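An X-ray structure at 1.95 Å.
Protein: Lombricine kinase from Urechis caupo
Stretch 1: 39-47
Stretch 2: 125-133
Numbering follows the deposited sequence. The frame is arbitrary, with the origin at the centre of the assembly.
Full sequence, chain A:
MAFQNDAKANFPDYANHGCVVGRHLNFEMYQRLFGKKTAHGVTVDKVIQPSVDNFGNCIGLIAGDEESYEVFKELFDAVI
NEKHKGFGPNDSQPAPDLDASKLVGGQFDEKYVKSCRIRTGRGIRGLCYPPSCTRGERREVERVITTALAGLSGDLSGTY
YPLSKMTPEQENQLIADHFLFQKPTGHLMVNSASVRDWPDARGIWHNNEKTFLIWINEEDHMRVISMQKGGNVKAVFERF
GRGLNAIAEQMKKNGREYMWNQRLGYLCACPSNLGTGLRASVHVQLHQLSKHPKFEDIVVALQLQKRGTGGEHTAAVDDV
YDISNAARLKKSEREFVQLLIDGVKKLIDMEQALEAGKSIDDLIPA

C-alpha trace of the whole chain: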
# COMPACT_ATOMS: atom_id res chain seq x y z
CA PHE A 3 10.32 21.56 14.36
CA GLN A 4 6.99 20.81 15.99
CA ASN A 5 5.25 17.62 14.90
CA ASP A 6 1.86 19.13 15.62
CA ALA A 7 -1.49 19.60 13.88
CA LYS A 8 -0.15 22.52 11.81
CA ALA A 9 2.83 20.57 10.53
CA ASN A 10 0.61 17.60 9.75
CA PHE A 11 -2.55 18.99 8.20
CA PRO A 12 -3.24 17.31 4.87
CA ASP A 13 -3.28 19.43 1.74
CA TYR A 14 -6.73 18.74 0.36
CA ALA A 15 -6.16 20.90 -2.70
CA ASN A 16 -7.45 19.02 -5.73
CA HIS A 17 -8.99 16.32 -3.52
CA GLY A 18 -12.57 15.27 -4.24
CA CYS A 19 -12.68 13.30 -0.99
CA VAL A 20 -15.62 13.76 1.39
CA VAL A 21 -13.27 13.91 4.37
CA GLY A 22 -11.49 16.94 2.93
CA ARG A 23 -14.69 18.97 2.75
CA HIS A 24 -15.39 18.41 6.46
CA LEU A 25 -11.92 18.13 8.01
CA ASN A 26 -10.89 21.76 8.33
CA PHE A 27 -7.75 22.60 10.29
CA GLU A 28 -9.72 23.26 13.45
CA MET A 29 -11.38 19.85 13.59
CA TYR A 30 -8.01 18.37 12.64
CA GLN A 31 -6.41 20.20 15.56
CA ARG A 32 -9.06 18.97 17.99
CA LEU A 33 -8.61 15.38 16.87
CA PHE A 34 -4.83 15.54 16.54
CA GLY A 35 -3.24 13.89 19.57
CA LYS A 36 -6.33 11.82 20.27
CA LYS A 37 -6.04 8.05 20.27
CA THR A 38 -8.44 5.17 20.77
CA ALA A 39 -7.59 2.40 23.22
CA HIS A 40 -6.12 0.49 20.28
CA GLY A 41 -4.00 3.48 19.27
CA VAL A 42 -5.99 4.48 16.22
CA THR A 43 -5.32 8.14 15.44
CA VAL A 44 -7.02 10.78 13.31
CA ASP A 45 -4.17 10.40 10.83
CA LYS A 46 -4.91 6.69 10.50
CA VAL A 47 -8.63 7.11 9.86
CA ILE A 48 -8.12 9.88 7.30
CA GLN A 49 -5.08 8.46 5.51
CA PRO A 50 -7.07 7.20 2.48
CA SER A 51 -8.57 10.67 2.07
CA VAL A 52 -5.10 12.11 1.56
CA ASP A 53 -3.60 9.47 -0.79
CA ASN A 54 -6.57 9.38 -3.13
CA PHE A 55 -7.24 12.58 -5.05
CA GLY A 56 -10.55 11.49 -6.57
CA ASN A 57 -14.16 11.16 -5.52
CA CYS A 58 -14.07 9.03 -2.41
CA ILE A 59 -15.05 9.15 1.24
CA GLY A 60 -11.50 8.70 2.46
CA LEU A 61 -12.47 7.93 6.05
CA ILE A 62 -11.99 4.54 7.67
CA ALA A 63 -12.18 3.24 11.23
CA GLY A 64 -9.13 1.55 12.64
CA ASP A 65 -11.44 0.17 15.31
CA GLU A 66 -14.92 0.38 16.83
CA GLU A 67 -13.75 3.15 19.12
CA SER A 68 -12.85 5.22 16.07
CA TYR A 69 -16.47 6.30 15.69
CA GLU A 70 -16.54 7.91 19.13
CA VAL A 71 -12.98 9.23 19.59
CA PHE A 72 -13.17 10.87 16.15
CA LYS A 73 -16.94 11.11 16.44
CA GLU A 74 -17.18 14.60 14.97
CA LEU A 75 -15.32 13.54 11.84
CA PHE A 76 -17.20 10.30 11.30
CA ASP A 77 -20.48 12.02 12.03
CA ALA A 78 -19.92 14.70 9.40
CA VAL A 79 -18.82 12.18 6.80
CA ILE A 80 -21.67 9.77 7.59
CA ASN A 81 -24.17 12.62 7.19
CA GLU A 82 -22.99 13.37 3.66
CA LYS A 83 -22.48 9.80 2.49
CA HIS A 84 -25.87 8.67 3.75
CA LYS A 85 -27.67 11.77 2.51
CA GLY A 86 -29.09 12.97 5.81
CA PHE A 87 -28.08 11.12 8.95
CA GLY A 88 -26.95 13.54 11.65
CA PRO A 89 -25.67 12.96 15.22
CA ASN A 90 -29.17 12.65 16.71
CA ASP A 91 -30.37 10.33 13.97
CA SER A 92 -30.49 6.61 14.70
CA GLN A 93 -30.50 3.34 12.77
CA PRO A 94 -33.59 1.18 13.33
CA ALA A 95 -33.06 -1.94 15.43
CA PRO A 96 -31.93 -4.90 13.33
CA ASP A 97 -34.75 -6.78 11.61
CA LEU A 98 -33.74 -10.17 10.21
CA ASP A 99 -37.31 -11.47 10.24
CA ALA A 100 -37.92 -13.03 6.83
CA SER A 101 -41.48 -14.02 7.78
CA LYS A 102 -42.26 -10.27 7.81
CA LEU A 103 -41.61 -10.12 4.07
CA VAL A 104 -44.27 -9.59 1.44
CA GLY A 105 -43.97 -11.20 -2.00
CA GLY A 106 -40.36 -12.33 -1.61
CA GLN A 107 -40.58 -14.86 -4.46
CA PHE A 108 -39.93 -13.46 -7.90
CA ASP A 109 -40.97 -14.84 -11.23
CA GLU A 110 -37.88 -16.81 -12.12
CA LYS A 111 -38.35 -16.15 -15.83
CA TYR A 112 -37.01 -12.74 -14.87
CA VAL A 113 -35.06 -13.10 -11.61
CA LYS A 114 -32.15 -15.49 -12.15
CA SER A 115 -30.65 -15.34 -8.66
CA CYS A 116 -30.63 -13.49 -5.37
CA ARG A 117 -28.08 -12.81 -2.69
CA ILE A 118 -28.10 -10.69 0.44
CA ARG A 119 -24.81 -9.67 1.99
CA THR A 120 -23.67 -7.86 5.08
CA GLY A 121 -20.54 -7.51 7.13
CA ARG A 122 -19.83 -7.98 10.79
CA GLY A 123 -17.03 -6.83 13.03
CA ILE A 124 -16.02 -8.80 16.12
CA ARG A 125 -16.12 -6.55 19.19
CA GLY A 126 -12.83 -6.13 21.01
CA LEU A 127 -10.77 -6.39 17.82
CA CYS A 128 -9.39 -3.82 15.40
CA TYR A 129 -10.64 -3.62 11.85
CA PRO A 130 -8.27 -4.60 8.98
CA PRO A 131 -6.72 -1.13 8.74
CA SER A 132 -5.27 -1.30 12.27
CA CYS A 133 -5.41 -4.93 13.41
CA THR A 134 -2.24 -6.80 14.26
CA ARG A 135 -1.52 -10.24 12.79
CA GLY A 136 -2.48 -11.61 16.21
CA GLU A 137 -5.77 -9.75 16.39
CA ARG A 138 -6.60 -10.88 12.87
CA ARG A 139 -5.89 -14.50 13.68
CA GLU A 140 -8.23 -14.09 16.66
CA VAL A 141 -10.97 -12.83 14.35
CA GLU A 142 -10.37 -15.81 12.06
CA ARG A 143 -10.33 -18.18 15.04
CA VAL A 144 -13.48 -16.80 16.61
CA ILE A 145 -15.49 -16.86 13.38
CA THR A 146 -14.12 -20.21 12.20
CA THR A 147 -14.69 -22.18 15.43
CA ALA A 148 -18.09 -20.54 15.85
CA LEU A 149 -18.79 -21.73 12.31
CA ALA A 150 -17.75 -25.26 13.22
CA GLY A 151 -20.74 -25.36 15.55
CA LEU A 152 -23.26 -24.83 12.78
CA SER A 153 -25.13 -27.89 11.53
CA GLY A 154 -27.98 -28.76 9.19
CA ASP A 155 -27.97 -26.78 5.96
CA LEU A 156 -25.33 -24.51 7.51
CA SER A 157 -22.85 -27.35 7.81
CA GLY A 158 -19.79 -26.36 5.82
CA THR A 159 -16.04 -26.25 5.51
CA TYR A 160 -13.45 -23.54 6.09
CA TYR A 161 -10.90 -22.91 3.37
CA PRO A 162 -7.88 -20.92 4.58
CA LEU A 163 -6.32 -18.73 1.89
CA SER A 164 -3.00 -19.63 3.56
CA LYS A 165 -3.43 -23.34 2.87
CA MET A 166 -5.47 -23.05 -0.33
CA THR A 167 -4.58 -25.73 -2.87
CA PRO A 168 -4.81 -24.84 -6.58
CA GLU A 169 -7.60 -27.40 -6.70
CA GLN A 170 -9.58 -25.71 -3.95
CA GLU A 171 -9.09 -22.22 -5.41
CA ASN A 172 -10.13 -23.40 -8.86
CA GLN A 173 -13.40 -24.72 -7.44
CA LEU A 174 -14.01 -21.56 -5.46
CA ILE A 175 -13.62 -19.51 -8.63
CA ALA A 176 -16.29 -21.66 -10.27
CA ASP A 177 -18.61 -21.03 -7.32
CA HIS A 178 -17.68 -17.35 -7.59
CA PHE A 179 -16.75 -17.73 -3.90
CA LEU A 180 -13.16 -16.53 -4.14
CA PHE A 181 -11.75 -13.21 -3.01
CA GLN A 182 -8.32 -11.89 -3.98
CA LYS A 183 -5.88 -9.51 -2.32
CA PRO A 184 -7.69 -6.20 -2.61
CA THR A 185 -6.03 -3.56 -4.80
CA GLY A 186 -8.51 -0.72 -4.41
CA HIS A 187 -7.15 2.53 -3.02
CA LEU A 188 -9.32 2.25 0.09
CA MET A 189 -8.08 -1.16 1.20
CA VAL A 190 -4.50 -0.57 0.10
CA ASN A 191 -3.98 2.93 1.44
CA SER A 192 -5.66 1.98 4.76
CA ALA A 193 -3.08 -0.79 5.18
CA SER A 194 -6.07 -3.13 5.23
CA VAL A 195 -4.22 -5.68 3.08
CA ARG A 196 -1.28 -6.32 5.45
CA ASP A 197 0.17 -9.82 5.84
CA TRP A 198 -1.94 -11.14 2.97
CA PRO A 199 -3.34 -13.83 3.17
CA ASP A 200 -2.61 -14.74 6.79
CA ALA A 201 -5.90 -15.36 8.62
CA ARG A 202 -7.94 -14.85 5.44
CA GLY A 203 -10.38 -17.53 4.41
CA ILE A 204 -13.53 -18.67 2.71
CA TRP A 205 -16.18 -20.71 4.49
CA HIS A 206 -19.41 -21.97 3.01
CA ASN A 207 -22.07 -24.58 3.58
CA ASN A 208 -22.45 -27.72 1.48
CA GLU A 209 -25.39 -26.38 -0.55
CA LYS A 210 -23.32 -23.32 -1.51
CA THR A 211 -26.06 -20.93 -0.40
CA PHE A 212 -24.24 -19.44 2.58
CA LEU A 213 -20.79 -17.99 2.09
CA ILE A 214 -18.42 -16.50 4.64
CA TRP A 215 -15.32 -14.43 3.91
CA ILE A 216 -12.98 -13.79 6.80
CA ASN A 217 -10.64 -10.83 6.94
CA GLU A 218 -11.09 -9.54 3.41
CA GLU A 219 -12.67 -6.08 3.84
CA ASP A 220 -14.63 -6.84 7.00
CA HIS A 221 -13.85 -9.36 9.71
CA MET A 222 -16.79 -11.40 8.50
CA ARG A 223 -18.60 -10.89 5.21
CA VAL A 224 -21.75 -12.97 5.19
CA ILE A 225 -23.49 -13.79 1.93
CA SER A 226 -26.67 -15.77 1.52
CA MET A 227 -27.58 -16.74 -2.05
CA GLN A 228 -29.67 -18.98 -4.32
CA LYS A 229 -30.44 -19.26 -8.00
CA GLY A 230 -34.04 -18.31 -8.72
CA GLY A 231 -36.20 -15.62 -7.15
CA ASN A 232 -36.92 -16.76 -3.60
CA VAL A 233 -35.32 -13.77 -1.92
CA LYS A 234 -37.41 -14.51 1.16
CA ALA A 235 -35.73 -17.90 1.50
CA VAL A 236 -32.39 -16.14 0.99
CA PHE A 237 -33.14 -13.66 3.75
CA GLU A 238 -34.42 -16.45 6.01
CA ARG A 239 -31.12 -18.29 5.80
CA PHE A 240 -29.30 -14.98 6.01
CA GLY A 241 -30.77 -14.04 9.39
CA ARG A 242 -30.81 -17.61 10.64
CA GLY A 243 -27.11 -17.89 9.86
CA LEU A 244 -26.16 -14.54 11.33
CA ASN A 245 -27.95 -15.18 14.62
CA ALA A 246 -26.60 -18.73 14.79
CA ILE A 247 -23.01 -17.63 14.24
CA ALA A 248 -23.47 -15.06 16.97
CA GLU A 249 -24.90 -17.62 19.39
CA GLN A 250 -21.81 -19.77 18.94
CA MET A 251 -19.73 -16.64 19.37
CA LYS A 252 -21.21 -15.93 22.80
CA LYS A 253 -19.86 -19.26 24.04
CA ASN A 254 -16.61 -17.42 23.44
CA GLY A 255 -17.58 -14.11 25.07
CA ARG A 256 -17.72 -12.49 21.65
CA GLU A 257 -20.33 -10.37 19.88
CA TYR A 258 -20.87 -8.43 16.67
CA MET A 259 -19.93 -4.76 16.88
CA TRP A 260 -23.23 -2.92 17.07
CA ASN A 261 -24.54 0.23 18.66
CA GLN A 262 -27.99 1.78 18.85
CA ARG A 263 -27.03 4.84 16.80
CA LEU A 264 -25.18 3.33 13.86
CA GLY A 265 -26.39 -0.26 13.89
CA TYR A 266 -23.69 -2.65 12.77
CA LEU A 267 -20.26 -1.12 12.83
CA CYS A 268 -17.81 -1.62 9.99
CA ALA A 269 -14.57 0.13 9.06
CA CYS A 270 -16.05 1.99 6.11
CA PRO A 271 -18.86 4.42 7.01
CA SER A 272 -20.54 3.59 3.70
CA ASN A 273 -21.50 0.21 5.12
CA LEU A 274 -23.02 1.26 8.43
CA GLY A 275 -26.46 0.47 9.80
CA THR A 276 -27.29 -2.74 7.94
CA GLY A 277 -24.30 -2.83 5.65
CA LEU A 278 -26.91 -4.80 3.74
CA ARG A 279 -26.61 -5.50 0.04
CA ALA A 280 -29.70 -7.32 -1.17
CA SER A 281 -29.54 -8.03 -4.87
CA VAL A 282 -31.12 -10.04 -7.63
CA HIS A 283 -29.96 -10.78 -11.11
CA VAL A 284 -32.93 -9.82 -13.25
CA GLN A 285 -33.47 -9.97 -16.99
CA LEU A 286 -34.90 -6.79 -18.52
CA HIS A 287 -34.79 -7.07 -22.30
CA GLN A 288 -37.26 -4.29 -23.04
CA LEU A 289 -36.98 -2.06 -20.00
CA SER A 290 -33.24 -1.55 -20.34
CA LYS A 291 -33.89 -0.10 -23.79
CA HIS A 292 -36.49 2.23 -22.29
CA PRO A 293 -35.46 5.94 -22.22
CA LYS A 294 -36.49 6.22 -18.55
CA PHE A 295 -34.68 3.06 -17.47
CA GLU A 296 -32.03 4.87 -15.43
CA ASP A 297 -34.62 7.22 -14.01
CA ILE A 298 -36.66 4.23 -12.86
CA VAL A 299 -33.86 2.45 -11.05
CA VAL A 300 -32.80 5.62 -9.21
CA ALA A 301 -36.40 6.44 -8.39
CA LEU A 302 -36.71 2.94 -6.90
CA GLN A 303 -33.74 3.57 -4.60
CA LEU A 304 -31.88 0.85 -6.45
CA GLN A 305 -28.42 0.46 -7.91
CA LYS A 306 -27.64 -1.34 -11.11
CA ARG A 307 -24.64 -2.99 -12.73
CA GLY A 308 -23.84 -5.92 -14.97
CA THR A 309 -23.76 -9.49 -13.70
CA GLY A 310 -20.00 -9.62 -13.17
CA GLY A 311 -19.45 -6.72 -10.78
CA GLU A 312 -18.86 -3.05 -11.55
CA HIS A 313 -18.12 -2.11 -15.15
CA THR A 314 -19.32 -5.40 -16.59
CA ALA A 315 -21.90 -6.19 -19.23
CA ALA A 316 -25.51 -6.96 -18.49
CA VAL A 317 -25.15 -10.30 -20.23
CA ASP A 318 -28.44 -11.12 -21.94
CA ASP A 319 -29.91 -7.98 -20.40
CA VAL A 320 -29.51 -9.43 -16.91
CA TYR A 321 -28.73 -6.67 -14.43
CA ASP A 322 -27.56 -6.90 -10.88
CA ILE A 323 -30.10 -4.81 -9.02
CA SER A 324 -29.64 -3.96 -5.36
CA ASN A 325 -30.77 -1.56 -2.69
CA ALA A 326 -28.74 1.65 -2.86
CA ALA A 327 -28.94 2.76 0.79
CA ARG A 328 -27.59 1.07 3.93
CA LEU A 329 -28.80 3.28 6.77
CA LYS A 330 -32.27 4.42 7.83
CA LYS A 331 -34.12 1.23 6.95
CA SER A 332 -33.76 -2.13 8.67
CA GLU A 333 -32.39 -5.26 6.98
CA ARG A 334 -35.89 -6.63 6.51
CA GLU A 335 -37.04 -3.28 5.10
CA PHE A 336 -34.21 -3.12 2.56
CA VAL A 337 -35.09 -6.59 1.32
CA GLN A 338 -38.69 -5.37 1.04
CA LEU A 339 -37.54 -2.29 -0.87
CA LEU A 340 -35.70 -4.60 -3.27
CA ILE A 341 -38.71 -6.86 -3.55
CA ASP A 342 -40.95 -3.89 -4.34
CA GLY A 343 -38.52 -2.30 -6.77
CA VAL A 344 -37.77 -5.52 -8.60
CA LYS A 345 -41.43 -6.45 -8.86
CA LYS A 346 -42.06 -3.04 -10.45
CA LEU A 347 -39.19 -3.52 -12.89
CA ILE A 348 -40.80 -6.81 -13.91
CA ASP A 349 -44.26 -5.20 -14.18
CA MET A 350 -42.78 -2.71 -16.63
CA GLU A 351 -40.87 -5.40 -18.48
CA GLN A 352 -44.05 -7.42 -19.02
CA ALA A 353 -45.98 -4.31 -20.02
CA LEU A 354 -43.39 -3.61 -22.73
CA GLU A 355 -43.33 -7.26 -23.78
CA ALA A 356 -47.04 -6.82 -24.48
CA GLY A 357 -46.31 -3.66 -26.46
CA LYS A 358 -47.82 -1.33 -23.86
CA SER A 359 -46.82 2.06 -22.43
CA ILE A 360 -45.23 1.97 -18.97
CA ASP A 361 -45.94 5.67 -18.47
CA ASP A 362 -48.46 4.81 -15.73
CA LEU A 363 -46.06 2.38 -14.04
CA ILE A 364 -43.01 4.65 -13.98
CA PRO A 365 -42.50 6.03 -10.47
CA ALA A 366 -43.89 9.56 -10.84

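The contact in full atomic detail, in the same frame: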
# COMPACT_ATOMS: atom_id res chain seq x y z
N ALA A 39 -8.28 3.33 22.35
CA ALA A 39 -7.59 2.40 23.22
C ALA A 39 -6.69 1.47 22.42
O ALA A 39 -5.77 0.87 22.97
CB ALA A 39 -8.59 1.60 24.06
N HIS A 40 -6.96 1.34 21.12
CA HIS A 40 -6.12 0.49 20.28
C HIS A 40 -5.09 1.33 19.50
O HIS A 40 -4.37 0.81 18.66
CB HIS A 40 -6.97 -0.35 19.33
CG HIS A 40 -7.97 -1.22 20.02
ND1 HIS A 40 -9.33 -1.02 19.93
CD2 HIS A 40 -7.81 -2.30 20.83
CE1 HIS A 40 -9.96 -1.93 20.63
NE2 HIS A 40 -9.06 -2.72 21.20
N GLY A 41 -5.04 2.62 19.80
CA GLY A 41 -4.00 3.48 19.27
C GLY A 41 -4.32 4.06 17.91
O GLY A 41 -3.47 4.66 17.26
N VAL A 42 -5.54 3.84 17.45
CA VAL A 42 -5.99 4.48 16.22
C VAL A 42 -5.96 5.99 16.40
O VAL A 42 -6.40 6.51 17.42
CB VAL A 42 -7.42 4.05 15.84
CG1 VAL A 42 -7.89 4.83 14.61
CG2 VAL A 42 -7.46 2.56 15.58
N THR A 43 -5.44 6.69 15.40
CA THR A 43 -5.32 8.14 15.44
C THR A 43 -6.09 8.77 14.29
O THR A 43 -6.44 8.09 13.34
CB THR A 43 -3.87 8.56 15.25
OG1 THR A 43 -3.47 8.24 13.92
CG2 THR A 43 -2.96 7.84 16.24
N VAL A 44 -6.33 10.07 14.38
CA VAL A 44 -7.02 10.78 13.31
C VAL A 44 -6.29 10.54 11.99
O VAL A 44 -6.92 10.29 10.97
CB VAL A 44 -7.14 12.29 13.59
CG1 VAL A 44 -5.78 12.99 13.46
CG2 VAL A 44 -8.15 12.93 12.65
N ASP A 45 -4.97 10.59 12.03
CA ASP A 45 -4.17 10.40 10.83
C ASP A 45 -4.45 9.06 10.18
O ASP A 45 -4.58 8.99 8.97
CB ASP A 45 -2.68 10.53 11.15
CG ASP A 45 -2.18 11.93 10.97
OD1 ASP A 45 -3.02 12.81 10.68
OD2 ASP A 45 -0.96 12.16 11.10
N LYS A 46 -4.55 8.01 10.99
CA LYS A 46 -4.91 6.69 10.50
C LYS A 46 -6.27 6.67 9.80
O LYS A 46 -6.41 6.12 8.71
CB LYS A 46 -4.95 5.68 11.66
CG LYS A 46 -5.38 4.29 11.22
CD LYS A 46 -4.33 3.65 10.35
CE LYS A 46 -4.85 2.42 9.67
NZ LYS A 46 -3.76 1.75 8.89
N VAL A 47 -7.29 7.24 10.42
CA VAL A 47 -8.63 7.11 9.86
C VAL A 47 -8.82 7.98 8.63
O VAL A 47 -9.70 7.72 7.81
CB VAL A 47 -9.73 7.41 10.89
CG1 VAL A 47 -9.54 6.54 12.12
CG2 VAL A 47 -9.74 8.90 11.26
N ARG A 125 -16.42 -7.55 18.16
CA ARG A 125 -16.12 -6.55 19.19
C ARG A 125 -14.87 -6.93 19.97
O ARG A 125 -14.62 -8.11 20.23
CB ARG A 125 -17.31 -6.36 20.13
CG ARG A 125 -17.04 -5.41 21.28
CD ARG A 125 -18.33 -4.90 21.90
NE ARG A 125 -19.01 -3.95 21.03
CZ ARG A 125 -20.29 -3.61 21.15
NH1 ARG A 125 -21.04 -4.14 22.10
NH2 ARG A 125 -20.82 -2.74 20.31
N GLY A 126 -14.08 -5.92 20.32
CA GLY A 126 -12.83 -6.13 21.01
C GLY A 126 -11.62 -6.15 20.09
O GLY A 126 -10.49 -6.14 20.56
N LEU A 127 -11.85 -6.17 18.77
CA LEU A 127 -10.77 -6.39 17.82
C LEU A 127 -10.74 -5.35 16.70
O LEU A 127 -11.77 -5.01 16.11
CB LEU A 127 -10.88 -7.77 17.21
CG LEU A 127 -10.86 -8.91 18.23
CD1 LEU A 127 -11.27 -10.21 17.57
CD2 LEU A 127 -9.49 -9.04 18.86
N CYS A 128 -9.54 -4.86 16.40
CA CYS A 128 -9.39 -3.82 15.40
C CYS A 128 -9.80 -4.30 14.02
O CYS A 128 -9.56 -5.44 13.65
CB CYS A 128 -7.95 -3.31 15.38
SG CYS A 128 -7.59 -2.18 16.74
N TYR A 129 -10.43 -3.41 13.27
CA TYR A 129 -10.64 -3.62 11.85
C TYR A 129 -9.33 -3.82 11.10
O TYR A 129 -8.26 -3.48 11.59
CB TYR A 129 -11.36 -2.41 11.27
CG TYR A 129 -12.74 -2.17 11.83
CD1 TYR A 129 -13.71 -3.17 11.80
CD2 TYR A 129 -13.09 -0.94 12.35
CE1 TYR A 129 -14.98 -2.95 12.29
CE2 TYR A 129 -14.35 -0.71 12.85
CZ TYR A 129 -15.29 -1.72 12.82
OH TYR A 129 -16.55 -1.48 13.31
N PRO A 130 -9.41 -4.35 9.87
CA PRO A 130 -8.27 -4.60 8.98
C PRO A 130 -7.27 -3.45 8.85
O PRO A 130 -6.08 -3.71 8.69
CB PRO A 130 -8.95 -4.86 7.64
CG PRO A 130 -10.23 -5.51 8.02
CD PRO A 130 -10.67 -4.83 9.29
N PRO A 131 -7.72 -2.19 8.89
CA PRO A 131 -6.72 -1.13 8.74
C PRO A 131 -5.69 -1.10 9.87
O PRO A 131 -4.54 -0.74 9.62
CB PRO A 131 -7.56 0.16 8.73
CG PRO A 131 -8.93 -0.28 8.32
CD PRO A 131 -9.09 -1.64 8.95
N SER A 132 -6.09 -1.49 11.08
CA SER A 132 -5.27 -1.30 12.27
C SER A 132 -4.99 -2.57 13.07
O SER A 132 -4.28 -2.53 14.06
CB SER A 132 -5.93 -0.29 13.20
OG SER A 132 -6.08 0.97 12.56
N CYS A 133 -5.55 -3.70 12.65
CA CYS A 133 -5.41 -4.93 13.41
C CYS A 133 -4.02 -5.54 13.24
O CYS A 133 -3.45 -5.52 12.16
CB CYS A 133 -6.45 -5.95 12.96
SG CYS A 133 -6.21 -6.52 11.26
O HOH W 1 -9.73 -4.62 23.16

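Stretch 1 runs as a loop from A39 to T43 and enters a helix at V44; stretch 2 has no regular helix or strand. The backbones stay apart, with CA atoms of H40 and C128 7.3 Å from each other and those of V42 and S132 7.0 Å, so side chains must bridge the gap. T43 caps the helix: its OG1 accepts from K46 N at 3.1 Å, with an N-H...acceptor angle of 165°. G41, at phi 86°, occupies a region that favours glycine. G126 (phi 96°, psi -9°) also calls for glycine, since a CB would jam against R125 O.

K46 makes the one direct hydrogen bond across the contact, NZ to P131 O at 2.7 Å. Chi1, chi3 and chi4 are t and chi2 is p, a largely extended chain that carries the amine to the carbonyl. K46 CE also packs 3.7 Å from P131 CB and 3.5 Å from S132 OG, while V42 CG2 lies 3.7 Å from S132 OG. Lysine suits this place: its aliphatic chain packs against P131 while its charged end reaches the carbonyl.

At the other end, H40 CB approaches C128 SG at 3.2 Å, and this sulfur sits 4.0 Å from the imidazole centroid, 37° off the ring normal, an oblique sulfur-aromatic contact. A water lies 2.8 Å from H40 NE2 and donates to G126 O at 3.1 Å. In all, 287 Å² is buried; V42, C128 and P131 are buried, while H40, K46 and S132 remain partly exposed.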